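Local coordinates for uroporphyrin-III C-methyltransferase (Thermus thermophilus, PDB 1VE2), which probably transfers methyl groups from S-adenosyl-L-methionine to uroporphyrinogen III in porphyrin biosynthesis, at residues Glu30-Arg36 / Gly48-Val53; Leu150-Leu156 / Arg171-Phe176; Pro181-Leu185 / Leu203-Gly207. All coordinates share one frame; numbering follows the deposited sequence.

Contact 1: residues Glu30-Arg36 / Gly48-Val53; sequences EVVLHDR and GELVPV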
loop_
_atom_site.group_PDB
_atom_site.type_symbol
_atom_site.label_atom_id
_atom_site.label_comp_id
_atom_site.label_asym_id
_atom_site.label_seq_id
_atom_site.Cartn_x
_atom_site.Cartn_y
_atom_site.Cartn_z
ATOM N N GLU A 30 13.075 -14.306 -17.857
ATOM C CA GLU A 30 14.279 -14.404 -18.686
ATOM C C GLU A 30 15.004 -13.078 -18.805
ATOM O O GLU A 30 16.224 -13.035 -18.937
ATOM C CB GLU A 30 13.911 -14.887 -20.087
ATOM C CG GLU A 30 13.250 -16.247 -20.116
ATOM C CD GLU A 30 12.663 -16.566 -21.474
ATOM O OE1 GLU A 30 13.412 -16.497 -22.473
ATOM O OE2 GLU A 30 11.457 -16.884 -21.549
ATOM N N VAL A 31 14.236 -11.993 -18.778
ATOM C CA VAL A 31 14.786 -10.650 -18.877
ATOM C C VAL A 31 14.012 -9.765 -17.905
ATOM O O VAL A 31 12.795 -9.895 -17.778
ATOM C CB VAL A 31 14.639 -10.089 -20.315
ATOM C CG1 VAL A 31 15.211 -8.679 -20.389
ATOM C CG2 VAL A 31 15.351 -11.001 -21.309
ATOM N N VAL A 32 14.722 -8.875 -17.223
ATOM C CA VAL A 32 14.096 -7.984 -16.251
ATOM C C VAL A 32 14.515 -6.537 -16.473
ATOM O O VAL A 32 15.691 -6.197 -16.310
ATOM C CB VAL A 32 14.482 -8.386 -14.811
ATOM C CG1 VAL A 32 13.760 -7.501 -13.797
ATOM C CG2 VAL A 32 14.154 -9.850 -14.574
ATOM N N LEU A 33 13.558 -5.694 -16.861
ATOM C CA LEU A 33 13.831 -4.274 -17.071
ATOM C C LEU A 33 13.533 -3.623 -15.726
ATOM O O LEU A 33 12.372 -3.406 -15.372
ATOM C CB LEU A 33 12.912 -3.689 -18.152
ATOM C CG LEU A 33 12.757 -4.377 -19.515
ATOM C CD1 LEU A 33 12.496 -3.294 -20.564
ATOM C CD2 LEU A 33 13.988 -5.163 -19.895
ATOM N N HIS A 34 14.584 -3.298 -14.985
ATOM C CA HIS A 34 14.435 -2.742 -13.646
ATOM C C HIS A 34 14.857 -1.293 -13.459
ATOM O O HIS A 34 15.819 -0.829 -14.072
ATOM C CB HIS A 34 15.229 -3.607 -12.662
ATOM C CG HIS A 34 16.715 -3.483 -12.814
ATOM N ND1 HIS A 34 17.431 -2.436 -12.276
ATOM C CD2 HIS A 34 17.617 -4.260 -13.462
ATOM C CE1 HIS A 34 18.709 -2.571 -12.585
ATOM N NE2 HIS A 34 18.850 -3.669 -13.305
ATOM N N ASP A 35 14.135 -0.593 -12.586
ATOM C CA ASP A 35 14.449 0.795 -12.263
ATOM C C ASP A 35 15.867 0.840 -11.702
ATOM O O ASP A 35 16.296 -0.088 -11.016
ATOM C CB ASP A 35 13.487 1.325 -11.201
ATOM C CG ASP A 35 12.122 1.645 -11.752
ATOM O OD1 ASP A 35 11.211 1.892 -10.937
ATOM O OD2 ASP A 35 11.958 1.663 -12.986
ATOM N N ARG A 36 16.583 1.922 -11.989
ATOM C CA ARG A 36 17.955 2.097 -11.515
ATOM C C ARG A 36 18.063 2.024 -9.991
ATOM O O ARG A 36 19.005 1.446 -9.456
ATOM C CB ARG A 36 18.505 3.460 -11.958
ATOM C CG ARG A 36 18.476 3.736 -13.454
ATOM C CD ARG A 36 19.663 3.119 -14.176
ATOM N NE ARG A 36 19.730 3.563 -15.568
ATOM C CZ ARG A 36 20.701 3.238 -16.416
ATOM N NH1 ARG A 36 21.702 2.458 -16.024
ATOM N NH2 ARG A 36 20.675 3.695 -17.662
ATOM N N GLY A 48 17.518 -13.888 -14.293
ATOM C CA GLY A 48 17.514 -13.635 -15.720
ATOM C C GLY A 48 18.445 -12.478 -16.021
ATOM O O GLY A 48 19.205 -12.043 -15.154
ATOM N N GLU A 49 18.382 -11.968 -17.244
ATOM C CA GLU A 49 19.230 -10.853 -17.647
ATOM C C GLU A 49 18.703 -9.531 -17.090
ATOM O O GLU A 49 17.562 -9.146 -17.360
ATOM C CB GLU A 49 19.284 -10.778 -19.174
ATOM C CG GLU A 49 20.259 -9.748 -19.724
ATOM C CD GLU A 49 19.951 -9.380 -21.165
ATOM O OE1 GLU A 49 19.579 -10.282 -21.949
ATOM O OE2 GLU A 49 20.086 -8.188 -21.516
ATOM N N LEU A 50 19.533 -8.837 -16.315
ATOM C CA LEU A 50 19.132 -7.553 -15.743
ATOM C C LEU A 50 19.384 -6.400 -16.709
ATOM O O LEU A 50 20.501 -6.217 -17.195
ATOM C CB LEU A 50 19.889 -7.272 -14.442
ATOM C CG LEU A 50 19.524 -8.081 -13.195
ATOM C CD1 LEU A 50 20.383 -7.618 -12.017
ATOM C CD2 LEU A 50 18.047 -7.892 -12.879
ATOM N N VAL A 51 18.340 -5.621 -16.970
ATOM C CA VAL A 51 18.439 -4.468 -17.857
ATOM C C VAL A 51 17.960 -3.229 -17.116
ATOM O O VAL A 51 16.760 -3.037 -16.925
ATOM C CB VAL A 51 17.567 -4.651 -19.118
ATOM C CG1 VAL A 51 17.573 -3.379 -19.948
ATOM C CG2 VAL A 51 18.085 -5.816 -19.940
ATOM N N PRO A 52 18.892 -2.373 -16.677
ATOM C CA PRO A 52 18.520 -1.152 -15.957
ATOM C C PRO A 52 17.872 -0.141 -16.894
ATOM O O PRO A 52 18.295 -0.000 -18.038
ATOM C CB PRO A 52 19.855 -0.658 -15.404
ATOM C CG PRO A 52 20.832 -1.112 -16.449
ATOM C CD PRO A 52 20.358 -2.518 -16.748
ATOM N N VAL A 53 16.844 0.552 -16.414
ATOM C CA VAL A 53 16.158 1.549 -17.231
ATOM C C VAL A 53 16.027 2.879 -16.500
ATOM O O VAL A 53 16.290 2.966 -15.300
ATOM C CB VAL A 53 14.747 1.065 -17.643
ATOM C CG1 VAL A 53 14.860 -0.192 -18.492
ATOM C CG2 VAL A 53 13.899 0.802 -16.406
#
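Arg36 runs its side chain back over the end of the neighbouring strand, against Val53 and Pro52. CB lies 4.0 Å from Val53 O, and CG comes down closer, at 3.0 Å from the same Val53 O. A bend in the chain at chi2 (-82°) then turns it toward Pro52: CD touches both Val53 O and Pro52 CB, NE still skirts Val53 O, and CZ reaches Pro52 CB. At the tip, Arg36 NH1 rests 3.7 Å from Pro52 CB. Pro52 O and Val53 N lie over one face of the guanidinium.

The strands leading here, 31-34 and 49-52, pair in parallel, their axes 23° apart, as the two strands of a beta-alpha-beta unit whose helix 40-43 covers His34 and Leu50 through Leu43. Backbone bonds alternate between the strands, for example Val51 N to Val32 O at 2.8 Å. On the Val32, Leu50 and Pro52 face, the His34 ring makes a CH-pi contact: Pro52 CA sits 3.8 Å from the ring centroid, 19° off the normal. The ring's rotation is fixed by His34 ND1, which donates to Asp35 O at 2.9 Å. On the face of Val31, Leu33 and Val51, Leu33 CD2 packs 3.7 Å from Val51 CB, and helix 64-76 covers Leu33. Just past the strand, Asp35 OD2 forms a salt bridge with Arg83 of strand 80-85.

Contact 2: residues Leu150-Leu156 / Arg171-Phe176; sequences LPRADTL and RLLERF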
loop_
_atom_site.group_PDB
_atom_site.type_symbol
_atom_site.label_atom_id
_atom_site.label_comp_id
_atom_site.label_asym_id
_atom_site.label_seq_id
_atom_site.Cartn_x
_atom_site.Cartn_y
_atom_site.Cartn_z
ATOM N N LEU A 150 -2.975 20.538 -3.845
ATOM C CA LEU A 150 -2.714 19.301 -3.123
ATOM C C LEU A 150 -4.052 18.691 -2.709
ATOM O O LEU A 150 -5.054 19.399 -2.591
ATOM C CB LEU A 150 -1.887 19.587 -1.865
ATOM C CG LEU A 150 -0.397 19.908 -2.000
ATOM C CD1 LEU A 150 0.132 20.433 -0.673
ATOM C CD2 LEU A 150 0.365 18.657 -2.419
ATOM N N PRO A 151 -4.092 17.365 -2.500
ATOM C CA PRO A 151 -5.361 16.758 -2.090
ATOM C C PRO A 151 -5.682 17.184 -0.664
ATOM O O PRO A 151 -4.877 17.868 -0.025
ATOM C CB PRO A 151 -5.087 15.251 -2.202
ATOM C CG PRO A 151 -3.606 15.143 -1.993
ATOM C CD PRO A 151 -3.063 16.341 -2.753
ATOM N N ARG A 152 -6.861 16.797 -0.174
ATOM C CA ARG A 152 -7.282 17.113 1.193
ATOM C C ARG A 152 -7.612 15.830 1.949
ATOM O O ARG A 152 -8.492 15.075 1.540
ATOM C CB ARG A 152 -8.533 17.996 1.210
ATOM C CG ARG A 152 -8.341 19.431 0.757
ATOM C CD ARG A 152 -9.630 20.212 0.971
ATOM N NE ARG A 152 -9.552 21.584 0.476
ATOM C CZ ARG A 152 -8.791 22.539 1.007
ATOM N NH1 ARG A 152 -8.027 22.285 2.065
ATOM N NH2 ARG A 152 -8.795 23.753 0.478
ATOM N N ALA A 153 -6.907 15.596 3.050
ATOM C CA ALA A 153 -7.129 14.420 3.886
ATOM C C ALA A 153 -6.554 14.766 5.259
ATOM O O ALA A 153 -5.800 15.737 5.382
ATOM C CB ALA A 153 -6.409 13.211 3.298
ATOM N N ASP A 154 -6.891 13.993 6.283
ATOM C CA ASP A 154 -6.368 14.288 7.618
ATOM C C ASP A 154 -4.857 14.132 7.674
ATOM O O ASP A 154 -4.186 14.838 8.429
ATOM C CB ASP A 154 -7.016 13.389 8.667
ATOM C CG ASP A 154 -8.492 13.687 8.849
ATOM O OD1 ASP A 154 -8.920 14.802 8.487
ATOM O OD2 ASP A 154 -9.217 12.815 9.357
ATOM N N THR A 155 -4.338 13.198 6.883
ATOM C CA THR A 155 -2.901 12.939 6.805
ATOM C C THR A 155 -2.490 13.006 5.342
ATOM O O THR A 155 -3.106 12.363 4.488
ATOM C CB THR A 155 -2.530 11.527 7.317
ATOM O OG1 THR A 155 -2.962 11.367 8.674
ATOM C CG2 THR A 155 -1.010 11.311 7.237
ATOM N N LEU A 156 -1.453 13.787 5.047
ATOM C CA LEU A 156 -0.971 13.898 3.681
ATOM C C LEU A 156 0.424 13.304 3.543
ATOM O O LEU A 156 1.316 13.613 4.333
ATOM C CB LEU A 156 -0.938 15.358 3.245
ATOM C CG LEU A 156 -0.292 15.644 1.891
ATOM C CD1 LEU A 156 -1.088 14.983 0.762
ATOM C CD2 LEU A 156 -0.238 17.156 1.692
ATOM N N ARG A 171 2.812 25.749 0.022
ATOM C CA ARG A 171 1.722 24.886 -0.402
ATOM C C ARG A 171 1.116 24.048 0.711
ATOM O O ARG A 171 -0.090 23.827 0.730
ATOM C CB ARG A 171 2.191 23.997 -1.560
ATOM C CG ARG A 171 1.698 24.485 -2.914
ATOM C CD ARG A 171 1.925 25.987 -3.078
ATOM N NE ARG A 171 1.166 26.551 -4.191
ATOM C CZ ARG A 171 1.067 27.854 -4.437
ATOM N NH1 ARG A 171 1.681 28.727 -3.647
ATOM N NH2 ARG A 171 0.354 28.288 -5.468
ATOM N N LEU A 172 1.947 23.584 1.636
ATOM C CA LEU A 172 1.447 22.781 2.747
ATOM C C LEU A 172 0.599 23.660 3.655
ATOM O O LEU A 172 -0.327 23.185 4.310
ATOM C CB LEU A 172 2.601 22.171 3.554
ATOM C CG LEU A 172 3.514 21.150 2.867
ATOM C CD1 LEU A 172 4.555 20.667 3.857
ATOM C CD2 LEU A 172 2.696 19.971 2.352
ATOM N N LEU A 173 0.920 24.950 3.683
ATOM C CA LEU A 173 0.184 25.904 4.503
ATOM C C LEU A 173 -1.244 26.068 3.992
ATOM O O LEU A 173 -2.133 26.501 4.727
ATOM C CB LEU A 173 0.906 27.257 4.510
ATOM C CG LEU A 173 2.244 27.264 5.249
ATOM C CD1 LEU A 173 2.962 28.589 5.025
ATOM C CD2 LEU A 173 2.003 27.028 6.729
ATOM N N GLU A 174 -1.457 25.714 2.727
ATOM C CA GLU A 174 -2.777 25.803 2.117
ATOM C C GLU A 174 -3.640 24.604 2.511
ATOM O O GLU A 174 -4.801 24.512 2.115
ATOM C CB GLU A 174 -2.656 25.848 0.596
ATOM C CG GLU A 174 -1.843 27.003 0.060
ATOM C CD GLU A 174 -1.781 26.997 -1.452
ATOM O OE1 GLU A 174 -1.267 26.011 -2.025
ATOM O OE2 GLU A 174 -2.250 27.978 -2.066
ATOM N N ARG A 175 -3.066 23.690 3.287
ATOM C CA ARG A 175 -3.785 22.497 3.721
ATOM C C ARG A 175 -3.645 22.267 5.218
ATOM O O ARG A 175 -4.534 21.693 5.847
ATOM C CB ARG A 175 -3.262 21.267 2.972
ATOM C CG ARG A 175 -3.536 21.281 1.477
ATOM C CD ARG A 175 -4.972 20.895 1.164
ATOM N NE ARG A 175 -5.242 20.938 -0.270
ATOM C CZ ARG A 175 -5.671 22.011 -0.928
ATOM N NH1 ARG A 175 -5.891 23.149 -0.279
ATOM N NH2 ARG A 175 -5.883 21.947 -2.237
ATOM N N PHE A 176 -2.526 22.718 5.781
ATOM C CA PHE A 176 -2.255 22.544 7.204
ATOM C C PHE A 176 -1.700 23.809 7.851
ATOM O O PHE A 176 -1.007 24.597 7.207
ATOM C CB PHE A 176 -1.237 21.420 7.397
ATOM C CG PHE A 176 -1.691 20.095 6.862
ATOM C CD1 PHE A 176 -2.433 19.229 7.655
ATOM C CD2 PHE A 176 -1.385 19.713 5.558
ATOM C CE1 PHE A 176 -2.861 18.002 7.158
ATOM C CE2 PHE A 176 -1.811 18.487 5.055
ATOM C CZ PHE A 176 -2.549 17.633 5.858
HETATM O O HOH W 1 -2.840 23.012 -2.774
#
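Arg175 grips the carbonyl oxygen of Leu150 side-on with two nitrogens: NE is 2.8 Å and NH2 2.7 Å from Leu150 O. The oxygen lies in the guanidinium plane; NH2 comes in on one of its lone pairs, whereas NE stands above the carbonyl plane. NE also makes a weak bond to Pro151 O. A bend at chi2 (-78°) turns the chain toward these carbonyls. Over one face of this guanidinium lies that of Arg152, the planes 42° apart, with Arg175 NH1 3.1 Å from Arg152 NH2; the like charges probably oppose each other here. NH1 has an acceptor in its own segment, Glu174 O at 3.0 Å.

Beside this polar patch Phe176 turns its edge to Asp154 O, with CE1 3.7 Å from it, while CE2 packs 3.7 Å from Leu156 CB. Leu172 CD2 touches both Leu150 CD1 and Leu156 CD2, the three methyls forming a triangle. One step further out, Leu172 O accepts from both Arg175 N and Phe176 N, holding the chain where it leaves the helix, and a water accepts from Leu150 N at 2.7 Å.

Arg152 also meets Arg152 of the second subunit, placing this corner at the dimer interface. Pro151 and Ala153 pack against Ala139 of strand 138-142, and Leu172 and Phe176 settle helix 168-173 and its exit against strand 214-218.

Contact 3: residues Pro181-Leu185 / Leu203-Gly207; sequences PLALL and LPGLG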
loop_
_atom_site.group_PDB
_atom_site.type_symbol
_atom_site.label_atom_id
_atom_site.label_comp_id
_atom_site.label_asym_id
_atom_site.label_seq_id
_atom_site.Cartn_x
_atom_site.Cartn_y
_atom_site.Cartn_z
ATOM N N PRO A 181 2.403 18.885 12.950
ATOM C CA PRO A 181 3.546 17.969 12.986
ATOM C C PRO A 181 3.866 17.474 11.578
ATOM O O PRO A 181 2.962 17.160 10.804
ATOM C CB PRO A 181 3.054 16.848 13.895
ATOM C CG PRO A 181 2.170 17.570 14.851
ATOM C CD PRO A 181 1.391 18.495 13.946
ATOM N N LEU A 182 5.154 17.414 11.256
ATOM C CA LEU A 182 5.604 16.968 9.945
ATOM C C LEU A 182 6.828 16.069 10.067
ATOM O O LEU A 182 7.720 16.316 10.885
ATOM C CB LEU A 182 5.932 18.173 9.062
ATOM C CG LEU A 182 6.313 17.894 7.603
ATOM C CD1 LEU A 182 5.936 19.079 6.742
ATOM C CD2 LEU A 182 7.795 17.591 7.494
ATOM N N ALA A 183 6.863 15.020 9.250
ATOM C CA ALA A 183 7.975 14.084 9.258
ATOM C C ALA A 183 8.603 13.966 7.879
ATOM O O ALA A 183 7.916 14.007 6.859
ATOM C CB ALA A 183 7.502 12.722 9.732
ATOM N N LEU A 184 9.925 13.841 7.854
ATOM C CA LEU A 184 10.665 13.686 6.610
ATOM C C LEU A 184 11.422 12.370 6.745
ATOM O O LEU A 184 12.257 12.217 7.631
ATOM C CB LEU A 184 11.640 14.852 6.412
ATOM C CG LEU A 184 11.014 16.236 6.222
ATOM C CD1 LEU A 184 12.115 17.285 6.094
ATOM C CD2 LEU A 184 10.133 16.245 4.980
ATOM N N LEU A 185 11.115 11.410 5.880
ATOM C CA LEU A 185 11.756 10.108 5.956
ATOM C C LEU A 185 12.460 9.759 4.659
ATOM O O LEU A 185 11.824 9.580 3.618
ATOM C CB LEU A 185 10.720 9.031 6.289
ATOM C CG LEU A 185 9.797 9.325 7.474
ATOM C CD1 LEU A 185 8.678 10.262 7.036
ATOM C CD2 LEU A 185 9.212 8.024 8.000
ATOM N N LEU A 203 10.132 24.142 7.945
ATOM C CA LEU A 203 10.627 24.100 6.571
ATOM C C LEU A 203 11.069 25.490 6.122
ATOM O O LEU A 203 10.603 26.496 6.655
ATOM C CB LEU A 203 9.534 23.592 5.621
ATOM C CG LEU A 203 8.957 22.189 5.835
ATOM C CD1 LEU A 203 7.930 21.905 4.751
ATOM C CD2 LEU A 203 10.067 21.149 5.793
ATOM N N PRO A 204 11.975 25.568 5.134
ATOM C CA PRO A 204 12.613 24.458 4.414
ATOM C C PRO A 204 13.825 23.900 5.161
ATOM O O PRO A 204 14.332 22.827 4.832
ATOM C CB PRO A 204 13.024 25.092 3.082
ATOM C CG PRO A 204 12.139 26.302 2.964
ATOM C CD PRO A 204 12.125 26.816 4.373
ATOM N N GLY A 205 14.291 24.645 6.157
ATOM C CA GLY A 205 15.446 24.220 6.927
ATOM C C GLY A 205 15.446 22.751 7.304
ATOM O O GLY A 205 16.406 22.034 7.022
ATOM N N LEU A 206 14.367 22.306 7.941
ATOM C CA LEU A 206 14.228 20.918 8.375
ATOM C C LEU A 206 14.573 19.919 7.273
ATOM O O LEU A 206 14.968 18.787 7.555
ATOM C CB LEU A 206 12.796 20.667 8.863
ATOM C CG LEU A 206 12.459 19.270 9.396
ATOM C CD1 LEU A 206 13.262 18.990 10.651
ATOM C CD2 LEU A 206 10.971 19.183 9.691
ATOM N N GLY A 207 14.429 20.342 6.022
ATOM C CA GLY A 207 14.720 19.462 4.905
ATOM C C GLY A 207 16.161 19.497 4.427
ATOM O O GLY A 207 16.924 18.564 4.683
#
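Strand 181-186 belongs to the mixed sheet of the second half of the chain, and here one face of it is covered by the loop between strands 194-199 and 214-218. Two leucines of the strand, Leu182 and Leu184, point at the loop, and Leu203, Leu206 and Gly207 receive them. No hydrogen bond joins the two segments, so the contact is apolar packing.

Leu182 divides its two methyls between two partners. With CG anti to the backbone N (chi1 -175°), the branch reaches out so that CD1 meets Leu203 CD1 at 4.0 Å, the two side chains crossing at about a right angle. CD2 instead touches Leu206 CD2 at 4.2 Å, where the side chains slide past each other in opposite directions.

Leu184 works with a single methyl. Having CG anti to the carbonyl carbon (chi1 -65°) swings the branch so that CD1 enters the turn of the loop: it is 3.5 Å from Leu206 O, 3.6 Å from Gly207 CA and 3.9 Å from Leu206 CG. Its approach to Leu203 CD2 is looser, at 4.4 Å. For this methyl the loop backbone is as close as any side chain of the loop.

What shapes that backbone is a beta turn, closed by Gly207 N donating to Pro204 O at 2.8 Å; the peptide bond before Pro204 is cis. The turn carries Leu206 toward the strand, and Leu203, just before the proline, also points toward the strand.

Around the contact, Leu203 also packs on Leu168 and Lys169 of helix 168-173. Leu206 leans on Arg196 of strand 194-199, so the loop packs against strands 181-186 and 194-199 and beside the helix, while Leu184 continues the packing to Leu216 of strand 214-218.

In the fold
Going from the N terminus, contact 1 comes first and closes the short excursion through helix 40-43 in the parallel sheet. Contact 2 follows much later, closing the loop of residues 157-170, which holds the rest of strand 155-159 and the first part of helix 168-173. Contact 3 then closes the longer loop through strand 194-199. The three are in series: none nests in or crosses another. Contact 1 lies on the opposite side of the chain's centre from the others, its centre about 37 Å from that of contact 2. Contacts 2 and 3 share the mixed sheet and touch directly, Leu172 CD1 lying 3.6 Å from Leu182 CD1, so helix 168-173 links them.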